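Local coordinates for leucine-rich-repeat protein (PDB 4WNR) that binds GDP through its Roc G-domain, here joined to part of the COR domain, and probably acts as a serine/threonine protein kinase when full-length, at residues L121-K134 against N155-Y169. Numbering follows the deposited sequence.
Sequences LDSRRDEKAEYWLK and NPSFELNRKFLQEKY. With SO4 (sulfate ion), chain E.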
loop_
_atom_site.group_PDB
_atom_site.type_symbol
_atom_site.label_atom_id
_atom_site.label_comp_id
_atom_site.label_asym_id
_atom_site.label_seq_id
_atom_site.Cartn_x
_atom_site.Cartn_y
_atom_site.Cartn_z
ATOM N N LEU A 121 15.860 -5.575 -4.904
ATOM C CA LEU A 121 16.739 -5.108 -5.976
ATOM C C LEU A 121 17.341 -6.276 -6.748
ATOM O O LEU A 121 17.271 -7.425 -6.310
ATOM C CB LEU A 121 17.873 -4.260 -5.395
ATOM C CG LEU A 121 17.475 -3.042 -4.561
ATOM C CD1 LEU A 121 18.697 -2.466 -3.864
ATOM C CD2 LEU A 121 16.797 -1.984 -5.421
ATOM N N ASP A 122 17.928 -5.968 -7.900
ATOM C CA ASP A 122 18.676 -6.951 -8.692
ATOM C C ASP A 122 19.783 -6.280 -9.508
ATOM O O ASP A 122 19.825 -5.053 -9.625
ATOM C CB ASP A 122 17.740 -7.757 -9.602
ATOM C CG ASP A 122 17.028 -6.899 -10.627
ATOM O OD1 ASP A 122 16.800 -5.701 -10.359
ATOM O OD2 ASP A 122 16.688 -7.433 -11.704
ATOM N N SER A 123 20.667 -7.098 -10.072
ATOM C CA SER A 123 21.874 -6.606 -10.745
ATOM C C SER A 123 21.593 -5.897 -12.069
ATOM O O SER A 123 22.112 -4.805 -12.309
ATOM C CB SER A 123 22.855 -7.757 -10.984
ATOM O OG SER A 123 22.241 -8.803 -11.719
ATOM N N ARG A 124 20.769 -6.518 -12.914
ATOM C CA ARG A 124 20.522 -6.031 -14.280
ATOM C C ARG A 124 20.289 -4.519 -14.347
ATOM O O ARG A 124 20.861 -3.836 -15.200
ATOM C CB ARG A 124 19.344 -6.777 -14.919
ATOM C CG ARG A 124 19.666 -8.218 -15.296
ATOM C CD ARG A 124 18.703 -8.771 -16.338
ATOM N NE ARG A 124 17.375 -9.043 -15.791
ATOM C CZ ARG A 124 17.044 -10.122 -15.081
ATOM N NH1 ARG A 124 17.942 -11.061 -14.797
ATOM N NH2 ARG A 124 15.799 -10.262 -14.643
ATOM N N ARG A 125 19.455 -4.007 -13.447
ATOM C CA ARG A 125 19.241 -2.566 -13.326
ATOM C C ARG A 125 20.315 -1.978 -12.413
ATOM O O ARG A 125 20.248 -2.112 -11.189
ATOM C CB ARG A 125 17.839 -2.274 -12.791
ATOM C CG ARG A 125 16.738 -2.754 -13.724
ATOM C CD ARG A 125 15.361 -2.669 -13.088
ATOM N NE ARG A 125 14.391 -3.492 -13.807
ATOM C CZ ARG A 125 14.300 -4.820 -13.719
ATOM N NH1 ARG A 125 15.125 -5.513 -12.937
ATOM N NH2 ARG A 125 13.379 -5.464 -14.425
ATOM N N ASP A 126 21.306 -1.335 -13.023
ATOM C CA ASP A 126 22.498 -0.872 -12.308
ATOM C C ASP A 126 22.213 0.367 -11.453
ATOM O O ASP A 126 21.934 1.446 -11.981
ATOM C CB ASP A 126 23.632 -0.584 -13.306
ATOM C CG ASP A 126 25.008 -0.515 -12.648
ATOM O OD1 ASP A 126 25.116 -0.692 -11.414
ATOM O OD2 ASP A 126 25.994 -0.286 -13.380
ATOM N N GLU A 127 22.283 0.189 -10.134
ATOM C CA GLU A 127 22.125 1.278 -9.160
ATOM C C GLU A 127 20.826 2.070 -9.330
ATOM O O GLU A 127 20.829 3.212 -9.796
ATOM C CB GLU A 127 23.339 2.217 -9.195
ATOM C CG GLU A 127 24.628 1.578 -8.700
ATOM C CD GLU A 127 24.592 1.251 -7.217
ATOM O OE1 GLU A 127 24.307 2.161 -6.410
ATOM O OE2 GLU A 127 24.851 0.084 -6.858
ATOM N N LYS A 128 19.720 1.437 -8.954
ATOM C CA LYS A 128 18.417 2.098 -8.865
ATOM C C LYS A 128 17.940 2.123 -7.406
ATOM O O LYS A 128 16.782 2.430 -7.128
ATOM C CB LYS A 128 17.397 1.372 -9.750
ATOM C CG LYS A 128 16.224 2.233 -10.198
ATOM C CD LYS A 128 16.586 3.131 -11.373
ATOM C CE LYS A 128 15.496 4.158 -11.651
ATOM N NZ LYS A 128 14.169 3.545 -11.944
ATOM N N ALA A 129 18.845 1.811 -6.480
ATOM C CA ALA A 129 18.502 1.676 -5.064
ATOM C C ALA A 129 18.230 3.029 -4.412
ATOM O O ALA A 129 17.233 3.195 -3.708
ATOM C CB ALA A 129 19.614 0.951 -4.320
ATOM N N GLU A 130 19.118 3.988 -4.656
ATOM C CA GLU A 130 19.012 5.320 -4.052
ATOM C C GLU A 130 17.785 6.093 -4.546
ATOM O O GLU A 130 17.282 6.974 -3.852
ATOM C CB GLU A 130 20.288 6.125 -4.311
ATOM C CG GLU A 130 20.443 7.333 -3.400
ATOM C CD GLU A 130 21.841 7.920 -3.432
ATOM O OE1 GLU A 130 22.197 8.643 -2.479
ATOM O OE2 GLU A 130 22.584 7.658 -4.403
ATOM N N TYR A 131 17.315 5.762 -5.746
ATOM C CA TYR A 131 16.045 6.283 -6.252
ATOM C C TYR A 131 14.885 5.813 -5.371
ATOM O O TYR A 131 14.030 6.610 -4.983
ATOM C CB TYR A 131 15.824 5.850 -7.711
ATOM C CG TYR A 131 14.379 5.898 -8.175
ATOM C CD1 TYR A 131 13.780 7.101 -8.539
ATOM C CD2 TYR A 131 13.616 4.734 -8.257
ATOM C CE1 TYR A 131 12.460 7.144 -8.964
ATOM C CE2 TYR A 131 12.297 4.767 -8.680
ATOM C CZ TYR A 131 11.725 5.972 -9.032
ATOM O OH TYR A 131 10.419 6.003 -9.454
ATOM N N TRP A 132 14.870 4.519 -5.057
ATOM C CA TRP A 132 13.813 3.928 -4.229
ATOM C C TRP A 132 13.891 4.350 -2.759
ATOM O O TRP A 132 12.864 4.455 -2.089
ATOM C CB TRP A 132 13.832 2.398 -4.327
ATOM C CG TRP A 132 13.123 1.866 -5.535
ATOM C CD1 TRP A 132 13.694 1.326 -6.647
ATOM C CD2 TRP A 132 11.708 1.831 -5.751
ATOM N NE1 TRP A 132 12.723 0.952 -7.545
ATOM C CE2 TRP A 132 11.494 1.252 -7.021
ATOM C CE3 TRP A 132 10.599 2.231 -4.995
ATOM C CZ2 TRP A 132 10.216 1.062 -7.552
ATOM C CZ3 TRP A 132 9.327 2.042 -5.525
ATOM C CH2 TRP A 132 9.149 1.463 -6.793
ATOM N N LEU A 133 15.101 4.585 -2.261
ATOM C CA LEU A 133 15.292 4.995 -0.870
ATOM C C LEU A 133 14.771 6.412 -0.615
ATOM O O LEU A 133 14.172 6.672 0.428
ATOM C CB LEU A 133 16.764 4.878 -0.468
ATOM C CG LEU A 133 17.286 3.443 -0.336
ATOM C CD1 LEU A 133 18.805 3.428 -0.276
ATOM C CD2 LEU A 133 16.691 2.748 0.882
ATOM N N LYS A 134 15.002 7.318 -1.563
ATOM C CA LYS A 134 14.424 8.665 -1.503
ATOM C C LYS A 134 12.904 8.610 -1.617
ATOM O O LYS A 134 12.197 9.397 -0.990
ATOM C CB LYS A 134 14.978 9.548 -2.623
ATOM C CG LYS A 134 16.440 9.921 -2.462
ATOM C CD LYS A 134 16.919 10.789 -3.613
ATOM C CE LYS A 134 18.410 11.062 -3.515
ATOM N NZ LYS A 134 18.897 11.945 -4.613
ATOM N N ASN A 155 23.950 -13.171 -10.737
ATOM C CA ASN A 155 25.063 -12.227 -10.617
ATOM C C ASN A 155 25.618 -12.205 -9.187
ATOM O O ASN A 155 25.182 -11.403 -8.363
ATOM C CB ASN A 155 24.615 -10.826 -11.051
ATOM C CG ASN A 155 25.781 -9.871 -11.261
ATOM O OD1 ASN A 155 26.769 -9.900 -10.525
ATOM N ND2 ASN A 155 25.664 -9.008 -12.268
ATOM N N PRO A 156 26.583 -13.098 -8.887
ATOM C CA PRO A 156 27.193 -13.197 -7.553
ATOM C C PRO A 156 27.876 -11.920 -7.063
ATOM O O PRO A 156 27.833 -11.617 -5.871
ATOM C CB PRO A 156 28.230 -14.313 -7.722
ATOM C CG PRO A 156 27.732 -15.130 -8.859
ATOM C CD PRO A 156 27.062 -14.163 -9.787
ATOM N N SER A 157 28.493 -11.180 -7.979
ATOM C CA SER A 157 29.277 -9.992 -7.626
ATOM C C SER A 157 28.432 -8.760 -7.278
ATOM O O SER A 157 28.980 -7.727 -6.897
ATOM C CB SER A 157 30.238 -9.644 -8.766
ATOM O OG SER A 157 29.531 -9.373 -9.965
ATOM N N PHE A 158 27.111 -8.867 -7.410
ATOM C CA PHE A 158 26.208 -7.744 -7.147
ATOM C C PHE A 158 26.267 -7.295 -5.686
ATOM O O PHE A 158 25.929 -8.056 -4.781
ATOM C CB PHE A 158 24.769 -8.116 -7.522
ATOM C CG PHE A 158 23.765 -7.029 -7.247
ATOM C CD1 PHE A 158 23.914 -5.766 -7.808
ATOM C CD2 PHE A 158 22.661 -7.272 -6.437
ATOM C CE1 PHE A 158 22.988 -4.764 -7.560
ATOM C CE2 PHE A 158 21.732 -6.275 -6.186
ATOM C CZ PHE A 158 21.895 -5.020 -6.748
ATOM N N GLU A 159 26.702 -6.053 -5.478
ATOM C CA GLU A 159 26.798 -5.452 -4.146
ATOM C C GLU A 159 26.459 -3.964 -4.185
ATOM O O GLU A 159 26.332 -3.372 -5.259
ATOM C CB GLU A 159 28.208 -5.642 -3.572
ATOM C CG GLU A 159 28.432 -6.965 -2.855
ATOM C CD GLU A 159 27.835 -7.001 -1.456
ATOM O OE1 GLU A 159 26.998 -6.129 -1.125
ATOM O OE2 GLU A 159 28.206 -7.909 -0.682
ATOM N N LEU A 160 26.312 -3.376 -3.001
ATOM C CA LEU A 160 26.038 -1.944 -2.849
ATOM C C LEU A 160 26.998 -1.315 -1.842
ATOM O O LEU A 160 27.594 -2.012 -1.020
ATOM C CB LEU A 160 24.600 -1.723 -2.371
ATOM C CG LEU A 160 23.478 -2.322 -3.224
ATOM C CD1 LEU A 160 22.150 -2.245 -2.486
ATOM C CD2 LEU A 160 23.385 -1.625 -4.573
ATOM N N ASN A 161 27.144 0.005 -1.916
ATOM C CA ASN A 161 27.887 0.760 -0.903
ATOM C C ASN A 161 27.027 0.901 0.353
ATOM O O ASN A 161 26.332 1.900 0.539
ATOM C CB ASN A 161 28.293 2.136 -1.437
ATOM C CG ASN A 161 29.351 2.056 -2.524
ATOM O OD1 ASN A 161 30.243 1.208 -2.480
ATOM N ND2 ASN A 161 29.262 2.949 -3.502
ATOM N N ARG A 162 27.091 -0.113 1.211
ATOM C CA ARG A 162 26.170 -0.245 2.343
ATOM C C ARG A 162 26.383 0.806 3.430
ATOM O O ARG A 162 25.417 1.356 3.959
ATOM C CB ARG A 162 26.276 -1.647 2.952
ATOM C CG ARG A 162 25.907 -2.760 1.987
ATOM C CD ARG A 162 25.872 -4.112 2.678
ATOM N NE ARG A 162 25.531 -5.194 1.758
ATOM C CZ ARG A 162 25.324 -6.459 2.118
ATOM N NH1 ARG A 162 25.419 -6.829 3.392
ATOM N NH2 ARG A 162 25.015 -7.365 1.197
ATOM N N LYS A 163 27.644 1.077 3.759
ATOM C CA LYS A 163 27.984 2.064 4.789
ATOM C C LYS A 163 27.472 3.456 4.413
ATOM O O LYS A 163 26.991 4.199 5.268
ATOM C CB LYS A 163 29.499 2.103 5.021
ATOM C CG LYS A 163 29.924 2.883 6.256
ATOM C CD LYS A 163 31.430 2.825 6.465
ATOM C CE LYS A 163 31.842 3.466 7.782
ATOM N NZ LYS A 163 31.613 4.938 7.798
ATOM N N PHE A 164 27.574 3.793 3.131
ATOM C CA PHE A 164 27.080 5.070 2.618
ATOM C C PHE A 164 25.556 5.169 2.712
ATOM O O PHE A 164 25.023 6.194 3.143
ATOM C CB PHE A 164 27.528 5.269 1.166
ATOM C CG PHE A 164 26.948 6.492 0.509
ATOM C CD1 PHE A 164 27.439 7.757 0.807
ATOM C CD2 PHE A 164 25.912 6.379 -0.412
ATOM C CE1 PHE A 164 26.908 8.885 0.204
ATOM C CE2 PHE A 164 25.376 7.503 -1.020
ATOM C CZ PHE A 164 25.875 8.758 -0.712
ATOM N N LEU A 165 24.867 4.102 2.313
ATOM C CA LEU A 165 23.405 4.103 2.238
ATOM C C LEU A 165 22.723 4.117 3.606
ATOM O O LEU A 165 21.787 4.884 3.819
ATOM C CB LEU A 165 22.908 2.904 1.422
ATOM C CG LEU A 165 23.230 2.927 -0.076
ATOM C CD1 LEU A 165 22.900 1.584 -0.709
ATOM C CD2 LEU A 165 22.494 4.048 -0.795
ATOM N N GLN A 166 23.186 3.276 4.526
ATOM C CA GLN A 166 22.559 3.177 5.849
ATOM C C GLN A 166 22.760 4.443 6.692
ATOM O O GLN A 166 21.936 4.759 7.550
ATOM C CB GLN A 166 23.060 1.939 6.601
ATOM C CG GLN A 166 24.491 2.029 7.109
ATOM C CD GLN A 166 24.966 0.743 7.757
ATOM O OE1 GLN A 166 24.336 -0.307 7.630
ATOM N NE2 GLN A 166 26.090 0.822 8.460
ATOM N N GLU A 167 23.856 5.155 6.444
ATOM C CA GLU A 167 24.132 6.422 7.126
ATOM C C GLU A 167 23.280 7.553 6.553
ATOM O O GLU A 167 22.705 8.342 7.304
ATOM C CB GLU A 167 25.618 6.773 7.025
ATOM C CG GLU A 167 26.509 5.910 7.909
ATOM C CD GLU A 167 27.993 6.143 7.681
ATOM O OE1 GLU A 167 28.799 5.356 8.222
ATOM O OE2 GLU A 167 28.358 7.101 6.963
ATOM N N LYS A 168 23.209 7.629 5.226
ATOM C CA LYS A 168 22.375 8.625 4.546
ATOM C C LYS A 168 20.886 8.363 4.775
ATOM O O LYS A 168 20.086 9.299 4.840
ATOM C CB LYS A 168 22.670 8.643 3.043
ATOM C CG LYS A 168 21.940 9.737 2.280
ATOM C CD LYS A 168 22.430 9.848 0.846
ATOM C CE LYS A 168 21.693 10.945 0.094
ATOM N NZ LYS A 168 22.217 11.131 -1.287
ATOM N N TYR A 169 20.524 7.087 4.890
ATOM C CA TYR A 169 19.144 6.677 5.149
ATOM C C TYR A 169 19.088 5.800 6.404
ATOM O O TYR A 169 19.174 4.575 6.308
ATOM C CB TYR A 169 18.577 5.929 3.938
ATOM C CG TYR A 169 18.684 6.706 2.645
ATOM C CD1 TYR A 169 17.706 7.625 2.276
ATOM C CD2 TYR A 169 19.772 6.531 1.794
ATOM C CE1 TYR A 169 17.806 8.343 1.095
ATOM C CE2 TYR A 169 19.882 7.243 0.612
ATOM C CZ TYR A 169 18.899 8.146 0.267
ATOM O OH TYR A 169 19.017 8.850 -0.909
HETATM S S SO4 E . 25.409 -10.762 3.128
HETATM O O1 SO4 E . 25.912 -10.477 4.492
HETATM O O2 SO4 E . 25.933 -12.067 2.668
HETATM O O3 SO4 E . 23.929 -10.803 3.132
HETATM O O4 SO4 E . 25.868 -9.698 2.208
#
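Leu133 and Tyr169 meet where two neighbouring, nearly parallel helices of the Roc domain, a Ras-like P-loop GTPase fold, lie side by side; the axes of 129-134 and 162-168 come within 11.7 Å at an angle of 12°. Helices 129-140 and 162-168 follow strands 116-121 and 145-149 of the central mixed sheet, and Leu133 and Leu165 also reach down onto it, touching strand 172-177.

CH-pi contacts mark both ends of the interface. Leu133 CB sits 3.8 Å from the centroid of the Tyr169 ring, almost on its normal, while Lys168 CG lies over the opposite face, offset toward the ring's rim, so the ring is held between the two. At the nucleotide end, Phe158 has CG anti to its backbone N (chi1 178°), which lays one face of the ring against the backbone of Asp122 and Ser123, with Ser123 CA over that face. The side chain of Asp122 touches Lys151 and approaches the bound GDP to about 7 Å, so this end of the contact borders the nucleotide site.

Apolar branches fill the middle: Leu121 CD1 meets Leu160 CD1 at 3.7 Å, and Leu133 CD1 touches Leu165 CD2 at 3.8 Å, these two side chains crossing at about a right angle. Phe158 and Leu160 both rest on Leu149 of strand 145-149.

Extended chains of Glu130 and Lys168 cross nearly perpendicularly in a salt bridge, Lys168 NZ donating to Glu130 OE1 over 2.8 Å. The ammonium arrives on the anti side of that oxygen, 31° out of the carboxylate plane, and the same OE1 lies at the edge of the Phe164 ring, 3.7 Å from Phe164 CE2.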